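Putative acyl-[acyl-carrier-protein]--UDP-N-acetylglucosamine O-acyltransferase (PDB 4R36) probably transfers an acyl chain from acyl carrier protein to UDP-N-acetylglucosamine. Local coordinates at residues Phe91-Thr97 and Arg114-Gly120; Cys176-Gly180 and Tyr261-Phe265; Tyr207-Ile212 and Ile228-Tyr232. All coordinates share one frame; numbering follows the deposited sequence.

Contact 1 (Phe91-Thr97 and Arg114-Gly120); sequences FKGEEST and RGTAAKG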
# COMPACT_ATOMS: atom_id res chain seq x y z
N PHE A 91 -10.97 -19.51 8.20
CA PHE A 91 -12.29 -19.47 7.60
C PHE A 91 -12.59 -20.82 6.96
O PHE A 91 -11.76 -21.32 6.24
CB PHE A 91 -12.36 -18.37 6.55
CG PHE A 91 -13.65 -18.26 5.83
CD1 PHE A 91 -14.75 -17.73 6.45
CD2 PHE A 91 -13.73 -18.63 4.47
CE1 PHE A 91 -15.97 -17.63 5.77
CE2 PHE A 91 -14.94 -18.50 3.79
CZ PHE A 91 -16.06 -17.97 4.44
N LYS A 92 -13.79 -21.35 7.18
CA LYS A 92 -14.18 -22.66 6.62
C LYS A 92 -15.50 -22.57 5.88
O LYS A 92 -16.18 -23.55 5.80
CB LYS A 92 -14.44 -23.68 7.74
CG LYS A 92 -13.37 -23.85 8.76
CD LYS A 92 -12.16 -24.49 8.10
CE LYS A 92 -11.20 -25.04 9.15
NZ LYS A 92 -9.81 -24.92 8.62
N GLY A 93 -15.84 -21.43 5.30
CA GLY A 93 -17.01 -21.29 4.46
C GLY A 93 -18.27 -20.97 5.23
O GLY A 93 -19.34 -20.91 4.63
N GLU A 94 -18.17 -20.71 6.53
CA GLU A 94 -19.32 -20.24 7.32
C GLU A 94 -19.96 -19.02 6.71
O GLU A 94 -19.30 -18.23 6.01
CB GLU A 94 -18.94 -19.99 8.81
CG GLU A 94 -17.88 -18.90 9.07
CD GLU A 94 -16.45 -19.38 9.06
OE1 GLU A 94 -16.14 -20.38 8.38
OE2 GLU A 94 -15.56 -18.72 9.74
N GLU A 95 -21.26 -18.86 6.93
CA GLU A 95 -22.00 -17.64 6.58
C GLU A 95 -21.54 -16.43 7.41
O GLU A 95 -21.26 -16.54 8.64
CB GLU A 95 -23.52 -17.83 6.82
CG GLU A 95 -24.20 -18.73 5.80
CD GLU A 95 -24.04 -18.23 4.39
OE1 GLU A 95 -24.12 -17.02 4.17
OE2 GLU A 95 -23.81 -19.02 3.50
N SER A 96 -21.44 -15.28 6.75
CA SER A 96 -21.03 -14.06 7.41
C SER A 96 -21.42 -12.89 6.52
O SER A 96 -21.85 -13.09 5.39
CB SER A 96 -19.48 -14.11 7.71
OG SER A 96 -18.79 -14.05 6.48
N THR A 97 -21.28 -11.66 7.03
CA THR A 97 -21.53 -10.48 6.28
C THR A 97 -20.35 -9.48 6.28
O THR A 97 -19.46 -9.57 7.15
CB THR A 97 -22.73 -9.72 6.85
OG1 THR A 97 -22.53 -9.53 8.23
CG2 THR A 97 -24.00 -10.55 6.65
N ARG A 114 -15.96 -9.92 4.39
CA ARG A 114 -16.92 -10.41 5.33
C ARG A 114 -16.33 -11.14 6.50
O ARG A 114 -15.10 -11.44 6.55
CB ARG A 114 -18.01 -11.26 4.62
CG ARG A 114 -17.62 -12.60 4.00
CD ARG A 114 -18.89 -13.10 3.30
NE ARG A 114 -18.79 -14.37 2.58
CZ ARG A 114 -19.08 -15.59 3.06
NH1 ARG A 114 -19.37 -15.79 4.31
NH2 ARG A 114 -19.00 -16.65 2.26
N GLY A 115 -17.17 -11.44 7.46
CA GLY A 115 -16.71 -11.98 8.76
C GLY A 115 -16.34 -13.49 8.78
O GLY A 115 -16.46 -14.19 7.78
N THR A 116 -15.90 -13.94 9.95
CA THR A 116 -15.64 -15.36 10.22
C THR A 116 -16.54 -15.78 11.41
O THR A 116 -17.21 -14.95 12.02
CB THR A 116 -14.20 -15.64 10.64
OG1 THR A 116 -13.93 -15.04 11.93
CG2 THR A 116 -13.23 -15.18 9.61
N ALA A 117 -16.47 -17.05 11.80
CA ALA A 117 -17.20 -17.54 12.97
C ALA A 117 -16.79 -16.84 14.26
O ALA A 117 -17.48 -16.90 15.24
CB ALA A 117 -16.97 -19.03 13.13
N ALA A 118 -15.62 -16.23 14.29
CA ALA A 118 -15.20 -15.46 15.48
C ALA A 118 -16.18 -14.38 15.90
O ALA A 118 -16.18 -13.99 17.07
CB ALA A 118 -13.80 -14.81 15.24
N LYS A 119 -16.90 -13.81 14.94
CA LYS A 119 -17.93 -12.84 15.17
C LYS A 119 -19.05 -13.02 14.13
O LYS A 119 -20.19 -13.29 14.49
CB LYS A 119 -17.40 -11.38 15.13
CG LYS A 119 -18.49 -10.37 15.48
CD LYS A 119 -18.03 -8.92 15.48
CE LYS A 119 -19.20 -8.00 15.69
NZ LYS A 119 -18.83 -6.56 15.76
N GLY A 120 -18.74 -12.87 12.85
CA GLY A 120 -19.68 -13.16 11.80
C GLY A 120 -20.07 -12.00 10.94
O GLY A 120 -20.73 -12.19 9.92
O HOH W 1 -20.35 -18.91 3.16
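Arg114 reaches across to residues 91-97 with a side chain that can be followed atom by atom. Its CB leans on the carbonyl group of Thr97. CG, placed between the backbone N and the carbonyl carbon (chi1 68°), and CD then run past Ser96, CG lying 3.1 Å from Ser96 OG. The chain stays extended to NE, which delivers the guanidinium alongside the loop. There NH1 makes two bonds, one to Ser96 OG (2.8 Å) and one, close to the guanidinium plane, to the carbonyl O of Glu94 (3.0 Å). NH2 passes the edge of the Phe91 ring, whose plane stands 85° from that of the guanidinium; it also donates to a water that lies within bonding distance of Gly93 O. Ser96 OG is gripped twice: it accepts from Arg114 NH1 and donates to Gly115 O (2.7 Å), standing above that carbonyl plane.

The carboxylate of Glu94 ties the other end of the loops together. OE2 accepts from Ala117 N (2.8 Å) on its anti side, while OE1 takes Lys92 N on the syn side, so both oxygens hold backbone and the plane of the group is fixed. Ala117 belongs to the type I turn Thr116-Lys119; Thr116 OG1 accepts from Ala118 N, an ST turn, and bonds to Asp139 as well. Backbone bonds from Thr97 N to Gly120 O (3.0 Å) and from Gly115 N to Thr97 O complete the pairing.

The turn packs Thr116 on His138, a residue that binds UDP-N-acetylglucosamine. Both segments are loops protruding from the left-handed beta-helix: residues 91-97 lead into strand 97-100, and residues 114-120 connect strand 111-112 to strand 121-124, which lies next to 97-100 in the same parallel sheet.

Contact 2 (Cys176-Gly180 and Tyr261-Phe265); sequences CRVGG and YIVDF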
# COMPACT_ATOMS: atom_id res chain seq x y z
N CYS A 176 -6.66 -4.98 18.07
CA CYS A 176 -6.42 -3.66 18.68
C CYS A 176 -7.63 -2.75 18.61
O CYS A 176 -8.55 -2.95 17.80
CB CYS A 176 -5.23 -2.98 18.02
SG CYS A 176 -3.72 -3.90 18.52
N ARG A 177 -7.63 -1.73 19.46
CA ARG A 177 -8.68 -0.76 19.51
C ARG A 177 -8.09 0.65 19.52
O ARG A 177 -7.08 0.92 20.18
CB ARG A 177 -9.53 -0.97 20.80
CG ARG A 177 -10.66 0.02 20.84
CD ARG A 177 -11.64 -0.33 21.95
NE ARG A 177 -12.68 0.66 22.13
CZ ARG A 177 -13.41 0.79 23.22
NH1 ARG A 177 -13.28 -0.09 24.26
NH2 ARG A 177 -14.29 1.80 23.26
N VAL A 178 -8.72 1.53 18.73
CA VAL A 178 -8.41 2.95 18.64
C VAL A 178 -9.58 3.78 19.19
O VAL A 178 -10.74 3.68 18.74
CB VAL A 178 -8.14 3.37 17.16
CG1 VAL A 178 -7.92 4.86 17.01
CG2 VAL A 178 -6.95 2.59 16.60
N GLY A 179 -9.26 4.65 20.13
CA GLY A 179 -10.25 5.51 20.80
C GLY A 179 -10.63 6.67 19.94
O GLY A 179 -9.99 6.99 18.91
N GLY A 180 -11.75 7.29 20.31
CA GLY A 180 -12.20 8.46 19.59
C GLY A 180 -11.25 9.60 19.56
O GLY A 180 -10.49 9.79 20.52
N TYR A 261 -14.20 8.73 29.75
CA TYR A 261 -13.93 7.89 28.61
C TYR A 261 -12.44 7.52 28.58
O TYR A 261 -12.10 6.36 28.37
CB TYR A 261 -14.33 8.63 27.36
CG TYR A 261 -14.05 8.00 26.02
CD1 TYR A 261 -14.08 6.58 25.83
CD2 TYR A 261 -13.94 8.81 24.92
CE1 TYR A 261 -13.93 6.04 24.55
CE2 TYR A 261 -13.83 8.28 23.64
CZ TYR A 261 -13.84 6.90 23.46
OH TYR A 261 -13.64 6.48 22.18
N ILE A 262 -11.56 8.47 28.84
CA ILE A 262 -10.12 8.16 28.91
C ILE A 262 -9.87 7.07 29.93
O ILE A 262 -9.21 6.03 29.68
CB ILE A 262 -9.33 9.40 29.28
CG1 ILE A 262 -9.36 10.42 28.18
CG2 ILE A 262 -7.89 9.10 29.66
CD1 ILE A 262 -8.88 11.79 28.62
N VAL A 263 -10.43 7.27 31.13
CA VAL A 263 -10.20 6.31 32.23
C VAL A 263 -10.76 4.91 31.94
O VAL A 263 -10.10 3.90 32.10
CB VAL A 263 -10.71 6.89 33.57
CG1 VAL A 263 -10.72 5.83 34.64
CG2 VAL A 263 -9.87 8.10 33.95
N ASP A 264 -12.00 4.85 31.53
CA ASP A 264 -12.63 3.59 31.25
C ASP A 264 -11.89 2.84 30.11
O ASP A 264 -11.70 1.63 30.20
CB ASP A 264 -14.06 3.85 30.76
CG ASP A 264 -14.91 2.58 30.80
OD1 ASP A 264 -15.34 2.17 31.90
OD2 ASP A 264 -15.07 1.92 29.78
N PHE A 265 -11.57 3.58 29.03
CA PHE A 265 -10.88 3.00 27.93
C PHE A 265 -9.56 2.31 28.38
O PHE A 265 -9.34 1.15 28.09
CB PHE A 265 -10.54 4.06 26.86
CG PHE A 265 -9.92 3.46 25.61
CD1 PHE A 265 -8.60 3.09 25.58
CD2 PHE A 265 -10.65 3.34 24.44
CE1 PHE A 265 -8.01 2.57 24.42
CE2 PHE A 265 -10.08 2.83 23.28
CZ PHE A 265 -8.75 2.47 23.25
O HOH W 2 -13.64 0.60 27.19
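The phenolic oxygen of Tyr261 receives the backbone N-H of Gly180 in the one direct hydrogen bond between these segments, 2.8 Å long and nearly straight at 163°. The same oxygen bonds to Asp161, which makes a salt bridge with Arg177 NH2 as well; one carboxylate therefore positions both side chains. Around this point the packing is close. Phe265 lies against the chain at Gly179, its CE2 3.7 Å from Gly179 CA, and the backbone O of Arg177 sits at the ring edge, in its plane. With hydrogen alone on the alpha carbons of Gly179 and Gly180, the two aromatic side chains can come up to the backbone itself.

The aliphatic part of Arg177, which is partly exposed, runs along Phe265. Its CG, anti to the backbone N (chi1 -178°), starts an extended chain that runs antiparallel to the Phe265 side chain, CG and CD both 3.8 Å from Phe265 CE2. At the end, CE2 lies over one face of the guanidinium, toward its rim, but the two planes are 52° apart, so the groups do not stack flat. Here the contact loosens: Arg177 NH1 and Asp264 OD2 remain 6.1 Å apart and are bridged by a water, which accepts from the arginine and donates to the aspartate.

Strand 177-178 is the last within this chain of one parallel sheet of the left-handed beta-helix, next to 159-160. Helix 257-267 of the C-terminal helical region lies against this end with Tyr261 and Phe265, both of which also touch Pro196, while its Val263 packs on helix 242-252 and its Ile262 on helix 222-237.

Contact 3 (Tyr207-Ile212 and Ile228-Tyr232); sequences YSGINI and IHNAY
Tyr207 OH bonds to a water at 2.7 Å, and the same water makes a weak link to His229 NE2, joining strand to helix where no direct hydrogen bond does. The hydroxyl also lies 3.5 Å from Tyr232 CB. Behind it, the rings of Tyr207 and Tyr232 are tilted by 29° but slid apart, with centroids 5.9 Å from each other, so they barely overlap. Tyr207 stacks instead on Tyr236, one turn further along the helix.

Ile210 fills the middle of the contact with its longer branch, which lies beside the backbone N and anti to the carbonyl carbon, a setting that carries CG1 and CD1 to the helix. CG1 sits over the face of the His229 imidazole, 4.0 Å from its centroid and 16° off the ring normal, a CH-pi contact. CD1 wedges between Tyr232 CD2 (3.6 Å) and Ile228 CG2 (4.0 Å). The strand and helix segments run almost antiparallel, at 152°, with axes 8.6 Å apart: here the helical C-terminal domain of an LpxA-type acyltransferase packs on the antiparallel hairpin 198-201/206-210 that follows the beta-helix coils. Beyond Ile210, Asn211, a UDP-N-acetylglucosamine-binding residue, is the centre of an inverse gamma turn. Asn211 OD1 caps helix 212-217 at Gly214 N, and its ND2 is held by Tyr181 O. Tyr232 OH bonds to Pro196 O.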
# COMPACT_ATOMS: atom_id res chain seq x y z
N TYR A 207 2.80 7.98 22.28
CA TYR A 207 2.04 9.16 22.63
C TYR A 207 2.79 10.42 22.35
O TYR A 207 3.93 10.50 22.74
CB TYR A 207 1.71 9.08 24.13
CG TYR A 207 1.24 10.36 24.69
CD1 TYR A 207 -0.04 10.81 24.47
CD2 TYR A 207 2.10 11.16 25.43
CE1 TYR A 207 -0.49 12.00 25.01
CE2 TYR A 207 1.65 12.39 25.97
CZ TYR A 207 0.36 12.79 25.74
OH TYR A 207 -0.09 14.00 26.23
N SER A 208 2.21 11.36 21.62
CA SER A 208 2.92 12.52 21.06
C SER A 208 2.11 13.78 21.34
O SER A 208 2.07 14.68 20.51
CB SER A 208 3.12 12.33 19.57
OG SER A 208 3.96 11.19 19.33
N GLY A 209 1.35 13.75 22.44
CA GLY A 209 0.56 14.88 22.89
C GLY A 209 -0.88 14.69 22.52
O GLY A 209 -1.28 13.60 22.09
N ILE A 210 -1.65 15.76 22.66
CA ILE A 210 -3.12 15.75 22.38
C ILE A 210 -3.48 16.23 21.04
O ILE A 210 -2.80 17.08 20.54
CB ILE A 210 -3.80 16.68 23.40
CG1 ILE A 210 -3.53 16.17 24.76
CG2 ILE A 210 -5.29 16.80 23.17
CD1 ILE A 210 -3.73 14.72 24.93
N ASN A 211 -4.56 15.72 20.45
CA ASN A 211 -5.07 16.15 19.14
C ASN A 211 -5.78 17.51 19.27
O ASN A 211 -6.99 17.57 19.17
CB ASN A 211 -6.01 15.11 18.60
CG ASN A 211 -6.53 15.41 17.19
OD1 ASN A 211 -6.04 16.26 16.52
ND2 ASN A 211 -7.54 14.70 16.79
N ILE A 212 -5.01 18.54 19.63
CA ILE A 212 -5.59 19.86 19.97
C ILE A 212 -6.28 20.42 18.74
O ILE A 212 -7.38 20.97 18.86
CB ILE A 212 -4.54 20.84 20.47
CG1 ILE A 212 -4.03 20.36 21.81
CG2 ILE A 212 -5.11 22.25 20.71
CD1 ILE A 212 -2.76 21.07 22.30
N ILE A 228 -8.09 17.22 29.40
CA ILE A 228 -7.66 16.04 28.68
C ILE A 228 -6.13 16.03 28.71
O ILE A 228 -5.48 14.98 28.96
CB ILE A 228 -8.21 16.04 27.24
CG1 ILE A 228 -9.72 15.80 27.27
CG2 ILE A 228 -7.50 15.01 26.33
CD1 ILE A 228 -10.43 16.10 25.97
N HIS A 229 -5.54 17.20 28.49
CA HIS A 229 -4.09 17.28 28.47
C HIS A 229 -3.50 16.90 29.80
O HIS A 229 -2.56 16.10 29.90
CB HIS A 229 -3.65 18.72 28.04
CG HIS A 229 -2.30 18.73 27.44
ND1 HIS A 229 -1.95 19.53 26.38
CD2 HIS A 229 -1.23 17.92 27.66
CE1 HIS A 229 -0.69 19.29 26.05
NE2 HIS A 229 -0.24 18.31 26.81
N ASN A 230 -4.10 17.42 30.87
CA ASN A 230 -3.70 17.07 32.21
C ASN A 230 -3.88 15.62 32.57
O ASN A 230 -2.99 15.03 33.20
CB ASN A 230 -4.36 17.98 33.23
CG ASN A 230 -3.74 19.38 33.21
OD1 ASN A 230 -2.58 19.54 32.81
ND2 ASN A 230 -4.52 20.40 33.54
N ALA A 231 -4.97 14.99 32.12
CA ALA A 231 -5.09 13.55 32.35
C ALA A 231 -3.92 12.77 31.70
O ALA A 231 -3.34 11.88 32.32
CB ALA A 231 -6.43 13.05 31.84
N TYR A 232 -3.56 13.14 30.47
CA TYR A 232 -2.46 12.44 29.82
C TYR A 232 -1.08 12.75 30.31
O TYR A 232 -0.20 11.89 30.23
CB TYR A 232 -2.57 12.55 28.30
CG TYR A 232 -3.63 11.62 27.76
CD1 TYR A 232 -3.47 10.26 27.80
CD2 TYR A 232 -4.81 12.13 27.18
CE1 TYR A 232 -4.49 9.39 27.37
CE2 TYR A 232 -5.80 11.29 26.67
CZ TYR A 232 -5.62 9.91 26.75
OH TYR A 232 -6.53 9.00 26.27
O HOH W 3 1.77 15.61 27.26

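How the contacts relate
Contacts 2 and 3 are neighbours, with centres 13 Å apart: contact 2 makes the joint between the beta-helix and the C-terminal helices, and contact 3 lies beside it within the C-terminal region. They meet through Ile262, whose CG2 lies 3.7 Å from Tyr232 OH and whose CD1 packs on Ile228 and Ala231. Contact 1 stands apart, its centre 26 Å from that of contact 2 and 38 Å from that of contact 3, on the opposite side of the chain's centre from the latter. Residues that bind UDP-N-acetylglucosamine, which is not bound to this chain, lie at or near each contact: the Thr116 and His138 side chains are about 4 Å apart, Gly180 lies about 8 Å from the side chain of Asn211, and contact 3 contains Asn211 itself.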